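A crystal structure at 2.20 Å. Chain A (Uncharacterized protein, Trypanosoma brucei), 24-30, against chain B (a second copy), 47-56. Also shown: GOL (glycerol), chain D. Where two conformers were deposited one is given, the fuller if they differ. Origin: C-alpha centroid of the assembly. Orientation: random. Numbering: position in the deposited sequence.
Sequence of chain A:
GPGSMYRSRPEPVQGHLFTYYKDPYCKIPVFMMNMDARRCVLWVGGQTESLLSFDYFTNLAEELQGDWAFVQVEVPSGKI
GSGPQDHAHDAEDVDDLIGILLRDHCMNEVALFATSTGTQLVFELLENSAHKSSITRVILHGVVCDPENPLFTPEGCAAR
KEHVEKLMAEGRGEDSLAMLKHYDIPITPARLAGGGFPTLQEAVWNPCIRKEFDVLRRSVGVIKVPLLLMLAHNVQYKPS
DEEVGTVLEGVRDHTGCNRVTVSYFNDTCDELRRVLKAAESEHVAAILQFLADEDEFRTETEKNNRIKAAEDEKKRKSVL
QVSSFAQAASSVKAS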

ATOM      1  N   PRO A  24     -13.582  -3.041  -9.265  1.00 33.12           N
ATOM      2  CA  PRO A  24     -13.255  -1.898 -10.142  1.00 32.91           C
ATOM      3  C   PRO A  24     -12.832  -0.587  -9.441  1.00 32.64           C
ATOM      4  O   PRO A  24     -12.982   0.485 -10.022  1.00 32.68           O
ATOM      5  CB  PRO A  24     -14.550  -1.697 -10.938  1.00 33.05           C
ATOM      6  CG  PRO A  24     -15.635  -2.212 -10.038  1.00 33.08           C
ATOM      7  CD  PRO A  24     -15.025  -3.356  -9.276  1.00 33.11           C
ATOM      8  N   TYR A  25     -12.299  -0.681  -8.221  1.00 32.22           N
ATOM      9  CA  TYR A  25     -11.793   0.473  -7.474  1.00 31.89           C
ATOM     10  C   TYR A  25     -10.453   0.180  -6.798  1.00 31.60           C
ATOM     11  O   TYR A  25      -9.648   1.092  -6.619  1.00 31.79           O
ATOM     12  CB  TYR A  25     -12.805   0.921  -6.415  1.00 31.84           C
ATOM     13  CG  TYR A  25     -14.042   1.592  -6.979  1.00 31.81           C
ATOM     14  CD1 TYR A  25     -13.952   2.809  -7.662  1.00 31.85           C
ATOM     15  CD2 TYR A  25     -15.304   1.025  -6.810  1.00 31.70           C
ATOM     16  CE1 TYR A  25     -15.083   3.427  -8.172  1.00 31.64           C
ATOM     17  CE2 TYR A  25     -16.434   1.633  -7.314  1.00 31.64           C
ATOM     18  CZ  TYR A  25     -16.321   2.832  -7.993  1.00 31.71           C
ATOM     19  OH  TYR A  25     -17.450   3.429  -8.491  1.00 31.63           O
ATOM     20  N   CYS A  26     -10.239  -1.078  -6.406  1.00 31.20           N
ATOM     21  CA  CYS A  26      -8.992  -1.516  -5.782  0.50 30.87           C
ATOM     22  C   CYS A  26      -8.249  -2.469  -6.727  1.00 30.65           C
ATOM     23  O   CYS A  26      -8.783  -3.520  -7.113  1.00 30.88           O
ATOM     24  CB  CYS A  26      -9.240  -2.236  -4.442  0.50 30.79           C
ATOM     25  SG  CYS A  26     -10.741  -1.807  -3.492  0.50 30.90           S
ATOM     26  N   LYS A  27      -7.029  -2.100  -7.100  1.00 29.74           N
ATOM     27  CA  LYS A  27      -6.143  -2.996  -7.821  1.00 28.85           C
ATOM     28  C   LYS A  27      -5.054  -3.358  -6.848  1.00 27.57           C
ATOM     29  O   LYS A  27      -4.689  -2.542  -5.996  1.00 27.35           O
ATOM     30  CB  LYS A  27      -5.488  -2.320  -9.011  1.00 29.09           C
ATOM     31  CG  LYS A  27      -6.414  -1.654  -9.965  1.00 29.76           C
ATOM     32  CD  LYS A  27      -5.574  -0.984 -11.056  1.00 30.32           C
ATOM     33  CE  LYS A  27      -6.445  -0.432 -12.155  1.00 30.48           C
ATOM     34  NZ  LYS A  27      -5.655   0.027 -13.330  1.00 30.98           N
ATOM     35  N   ILE A  28      -4.543  -4.576  -6.992  1.00 26.24           N
ATOM     36  CA  ILE A  28      -3.536  -5.130  -6.107  1.00 25.31           C
ATOM     37  C   ILE A  28      -2.215  -5.244  -6.875  1.00 24.72           C
ATOM     38  O   ILE A  28      -2.135  -5.974  -7.867  1.00 24.35           O
ATOM     39  CB  ILE A  28      -3.965  -6.523  -5.594  1.00 25.21           C
ATOM     40  CG1 ILE A  28      -5.344  -6.444  -4.913  1.00 24.95           C
ATOM     41  CG2 ILE A  28      -2.932  -7.070  -4.649  1.00 24.79           C
ATOM     42  CD1 ILE A  28      -6.004  -7.792  -4.723  1.00 25.04           C
ATOM     43  N   PRO A  29      -1.192  -4.490  -6.445  1.00 24.02           N
ATOM     44  CA  PRO A  29       0.138  -4.622  -7.003  1.00 23.55           C
ATOM     45  C   PRO A  29       0.884  -5.879  -6.599  1.00 22.69           C
ATOM     46  O   PRO A  29       0.846  -6.313  -5.438  1.00 22.97           O
ATOM     47  CB  PRO A  29       0.890  -3.406  -6.447  1.00 23.48           C
ATOM     48  CG  PRO A  29      -0.114  -2.524  -5.919  1.00 24.34           C
ATOM     49  CD  PRO A  29      -1.240  -3.399  -5.463  1.00 24.33           C
ATOM     50  N   VAL A  30       1.588  -6.410  -7.575  1.00 21.93           N
ATOM     51  CA  VAL A  30       2.369  -7.612  -7.440  1.00 21.56           C
ATOM     52  C   VAL A  30       3.720  -7.326  -8.081  1.00 21.32           C
ATOM     53  O   VAL A  30       3.789  -6.911  -9.235  1.00 21.08           O
ATOM     54  CB  VAL A  30       1.703  -8.832  -8.166  1.00 21.27           C
ATOM     55  CG1 VAL A  30       2.526 -10.077  -7.939  1.00 20.44           C
ATOM     56  CG2 VAL A  30       0.231  -9.040  -7.720  1.00 20.22           C
TER
ATOM     57  N   GLN B  47      -5.428   8.020  -1.585  1.00 34.30           N
ATOM     58  CA  GLN B  47      -5.111   7.073  -0.538  1.00 34.71           C
ATOM     59  C   GLN B  47      -5.489   5.633  -0.901  1.00 35.19           C
ATOM     60  O   GLN B  47      -4.878   4.688  -0.398  1.00 35.44           O
ATOM     61  CB  GLN B  47      -5.796   7.478   0.766  1.00 34.49           C
ATOM     62  CG  GLN B  47      -5.082   8.582   1.483  1.00 34.03           C
ATOM     63  CD  GLN B  47      -5.885   9.124   2.625  1.00 33.11           C
ATOM     64  OE1 GLN B  47      -6.838   9.857   2.416  1.00 32.07           O
ATOM     65  NE2 GLN B  47      -5.498   8.775   3.845  1.00 32.57           N
ATOM     66  N   THR B  48      -6.491   5.479  -1.763  1.00 35.72           N
ATOM     67  CA  THR B  48      -6.912   4.177  -2.257  1.00 36.17           C
ATOM     68  C   THR B  48      -6.295   3.854  -3.613  1.00 36.82           C
ATOM     69  O   THR B  48      -6.719   2.892  -4.244  1.00 36.93           O
ATOM     70  CB  THR B  48      -8.455   4.108  -2.404  1.00 36.35           C
ATOM     71  OG1 THR B  48      -8.886   5.045  -3.409  1.00 36.45           O
ATOM     72  CG2 THR B  48      -9.155   4.409  -1.070  1.00 35.68           C
ATOM     73  N   GLU B  49      -5.323   4.654  -4.081  1.00 37.46           N
ATOM     74  CA  GLU B  49      -4.640   4.368  -5.357  1.00 37.93           C
ATOM     75  C   GLU B  49      -3.340   3.596  -5.130  1.00 38.39           C
ATOM     76  O   GLU B  49      -2.592   3.867  -4.185  1.00 38.91           O
ATOM     77  CB  GLU B  49      -4.411   5.636  -6.193  1.00 37.57           C
ATOM     78  CG  GLU B  49      -5.702   6.205  -6.758  1.00 37.89           C
ATOM     79  CD  GLU B  49      -5.563   7.436  -7.680  1.00 38.54           C
ATOM     80  OE1 GLU B  49      -4.735   8.334  -7.441  1.00 38.70           O
ATOM     81  OE2 GLU B  49      -6.375   7.545  -8.629  1.00 41.13           O
ATOM     82  N   SER B  50      -3.094   2.625  -6.006  1.00 38.59           N
ATOM     83  CA  SER B  50      -1.982   1.706  -5.884  1.00 38.72           C
ATOM     84  C   SER B  50      -0.967   2.059  -6.947  1.00 38.29           C
ATOM     85  O   SER B  50      -1.286   2.751  -7.892  1.00 38.23           O
ATOM     86  CB  SER B  50      -2.475   0.264  -6.105  1.00 39.03           C
ATOM     87  OG  SER B  50      -2.835   0.005  -7.487  1.00 39.32           O
ATOM     88  N   LEU B  51       0.257   1.574  -6.798  1.00 38.00           N
ATOM     89  CA  LEU B  51       1.204   1.588  -7.893  1.00 37.49           C
ATOM     90  C   LEU B  51       0.470   1.084  -9.128  1.00 37.73           C
ATOM     91  O   LEU B  51      -0.338   0.149  -9.027  1.00 37.52           O
ATOM     92  CB  LEU B  51       2.360   0.660  -7.576  1.00 37.37           C
ATOM     93  CG  LEU B  51       3.305   1.029  -6.429  1.00 36.84           C
ATOM     94  CD1 LEU B  51       4.386  -0.059  -6.247  1.00 35.13           C
ATOM     95  CD2 LEU B  51       3.930   2.430  -6.633  1.00 35.22           C
ATOM     96  N   LEU B  52       0.715   1.714 -10.276  1.00 37.78           N
ATOM     97  CA  LEU B  52      -0.005   1.395 -11.512  1.00 38.00           C
ATOM     98  C   LEU B  52      -1.547   1.482 -11.370  1.00 38.50           C
ATOM     99  O   LEU B  52      -2.291   0.691 -11.974  1.00 38.05           O
ATOM    100  CB  LEU B  52       0.423   0.023 -12.053  1.00 37.87           C
ATOM    101  CG  LEU B  52       1.888  -0.186 -12.475  1.00 37.59           C
ATOM    102  CD1 LEU B  52       2.113  -1.653 -12.822  1.00 36.89           C
ATOM    103  CD2 LEU B  52       2.274   0.707 -13.642  1.00 36.79           C
ATOM    104  N   SER B  53      -2.005   2.462 -10.584  1.00 38.93           N
ATOM    105  CA  SER B  53      -3.436   2.744 -10.417  1.00 39.57           C
ATOM    106  C   SER B  53      -4.153   2.845 -11.768  1.00 39.50           C
ATOM    107  O   SER B  53      -5.263   2.348 -11.921  1.00 39.25           O
ATOM    108  CB  SER B  53      -3.660   4.075  -9.650  1.00 39.75           C
ATOM    109  OG  SER B  53      -5.071   4.388  -9.571  1.00 40.84           O
ATOM    110  N   PHE B  54      -3.518   3.528 -12.722  1.00 39.42           N
ATOM    111  CA  PHE B  54      -4.013   3.620 -14.092  1.00 39.31           C
ATOM    112  C   PHE B  54      -3.176   2.745 -15.020  1.00 39.04           C
ATOM    113  O   PHE B  54      -1.962   2.940 -15.129  1.00 38.53           O
ATOM    114  CB  PHE B  54      -3.927   5.057 -14.597  1.00 39.66           C
ATOM    115  CG  PHE B  54      -4.847   6.004 -13.891  1.00 40.22           C
ATOM    116  CD1 PHE B  54      -6.108   6.282 -14.411  1.00 40.28           C
ATOM    117  CD2 PHE B  54      -4.452   6.621 -12.703  1.00 40.21           C
ATOM    118  CE1 PHE B  54      -6.958   7.171 -13.761  1.00 40.72           C
ATOM    119  CE2 PHE B  54      -5.288   7.499 -12.050  1.00 40.40           C
ATOM    120  CZ  PHE B  54      -6.542   7.783 -12.575  1.00 40.60           C
ATOM    121  N   ASP B  55      -3.839   1.810 -15.697  1.00 38.79           N
ATOM    122  CA  ASP B  55      -3.217   0.960 -16.717  1.00 38.79           C
ATOM    123  C   ASP B  55      -2.426   1.738 -17.772  1.00 38.68           C
ATOM    124  O   ASP B  55      -1.390   1.264 -18.235  1.00 38.50           O
ATOM    125  CB  ASP B  55      -4.285   0.112 -17.425  1.00 38.92           C
ATOM    126  CG  ASP B  55      -4.869  -0.981 -16.533  1.00 39.23           C
ATOM    127  OD1 ASP B  55      -4.378  -1.157 -15.389  1.00 39.59           O
ATOM    128  OD2 ASP B  55      -5.814  -1.671 -16.988  1.00 39.14           O
ATOM    129  N   TYR B  56      -2.896   2.933 -18.135  1.00 38.74           N
ATOM    130  CA  TYR B  56      -2.195   3.764 -19.138  1.00 38.65           C
ATOM    131  C   TYR B  56      -0.814   4.238 -18.707  1.00 38.39           C
ATOM    132  O   TYR B  56      -0.040   4.667 -19.548  1.00 38.16           O
ATOM    133  CB  TYR B  56      -3.053   4.946 -19.611  1.00 38.88           C
ATOM    134  CG  TYR B  56      -3.033   6.229 -18.795  1.00 39.10           C
ATOM    135  CD1 TYR B  56      -4.093   6.546 -17.944  1.00 39.43           C
ATOM    136  CD2 TYR B  56      -1.998   7.156 -18.926  1.00 39.02           C
ATOM    137  CE1 TYR B  56      -4.103   7.728 -17.210  1.00 39.18           C
ATOM    138  CE2 TYR B  56      -2.003   8.337 -18.201  1.00 39.34           C
ATOM    139  CZ  TYR B  56      -3.064   8.616 -17.340  1.00 39.35           C
ATOM    140  OH  TYR B  56      -3.087   9.792 -16.619  1.00 39.60           O
TER
HETATM  141  C1  GOL D 336      -7.064   2.772 -17.370  1.00 58.44           C
HETATM  142  O1  GOL D 336      -5.867   3.405 -17.797  1.00 58.80           O
HETATM  143  C2  GOL D 336      -7.230   2.887 -15.856  1.00 57.30           C
HETATM  144  O2  GOL D 336      -6.874   1.701 -15.193  1.00 56.17           O
HETATM  145  C3  GOL D 336      -8.647   3.270 -15.493  1.00 57.00           C
HETATM  146  O3  GOL D 336      -8.789   3.313 -14.091  1.00 57.55           O

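What does most to fasten the two chains together? Lys A27 does, covering more surface than any other residue here. Its CA-to-CB bond points toward chain B, and after an m first torsion the remaining three are all t, so the side chain runs out nearly straight. That reach brings NZ to 2.7 Å from the backbone O of Ser B53, a hydrogen bond, and to 2.7 Å from OD1 of Asp B55, a hydrogen bond within a salt bridge.

Why does a lysine suit this spot? Its ammonium has three protons to give, and NZ has three acceptors: the two protein oxygens and O2 of the glycerol, 2.8 Å from NZ. Asp B55 supplies the opposite charge; its CA-to-CB bond points sideways, but the end of the side chain comes nearer. The same glycerol O2 accepts a hydrogen bond from Asp B55 N at 3.1 Å, linking the lysine to the chain B backbone. Glycerol probably came from the crystallisation liquor.

What does the next residue facing chain B contribute? Pro A29, two residues along the strand, also directs its CA-to-CB bond toward chain B, whereas Ile A28 between them points away. The compact proline ring packs its CG 3.7 Å from CB of Ser B50 and 4.4 Å from CB of Leu B51, a small apolar contact that is buried.

How does Ser B50 fit against both? Its CA-to-CB bond points toward chain A, and its small side chain takes the p rotamer. Ser B50 OG lies 3.5 Å from Lys A27 O, a contact and not a hydrogen bond; the hydrogen bond of Ser B50 OG goes to Leu B51 O, 2.9 Å away in its own chain. Ser B50 also opens a type II turn, closed by a weak hydrogen bond from Ser B53 N to Ser B50 O at 2.8 Å.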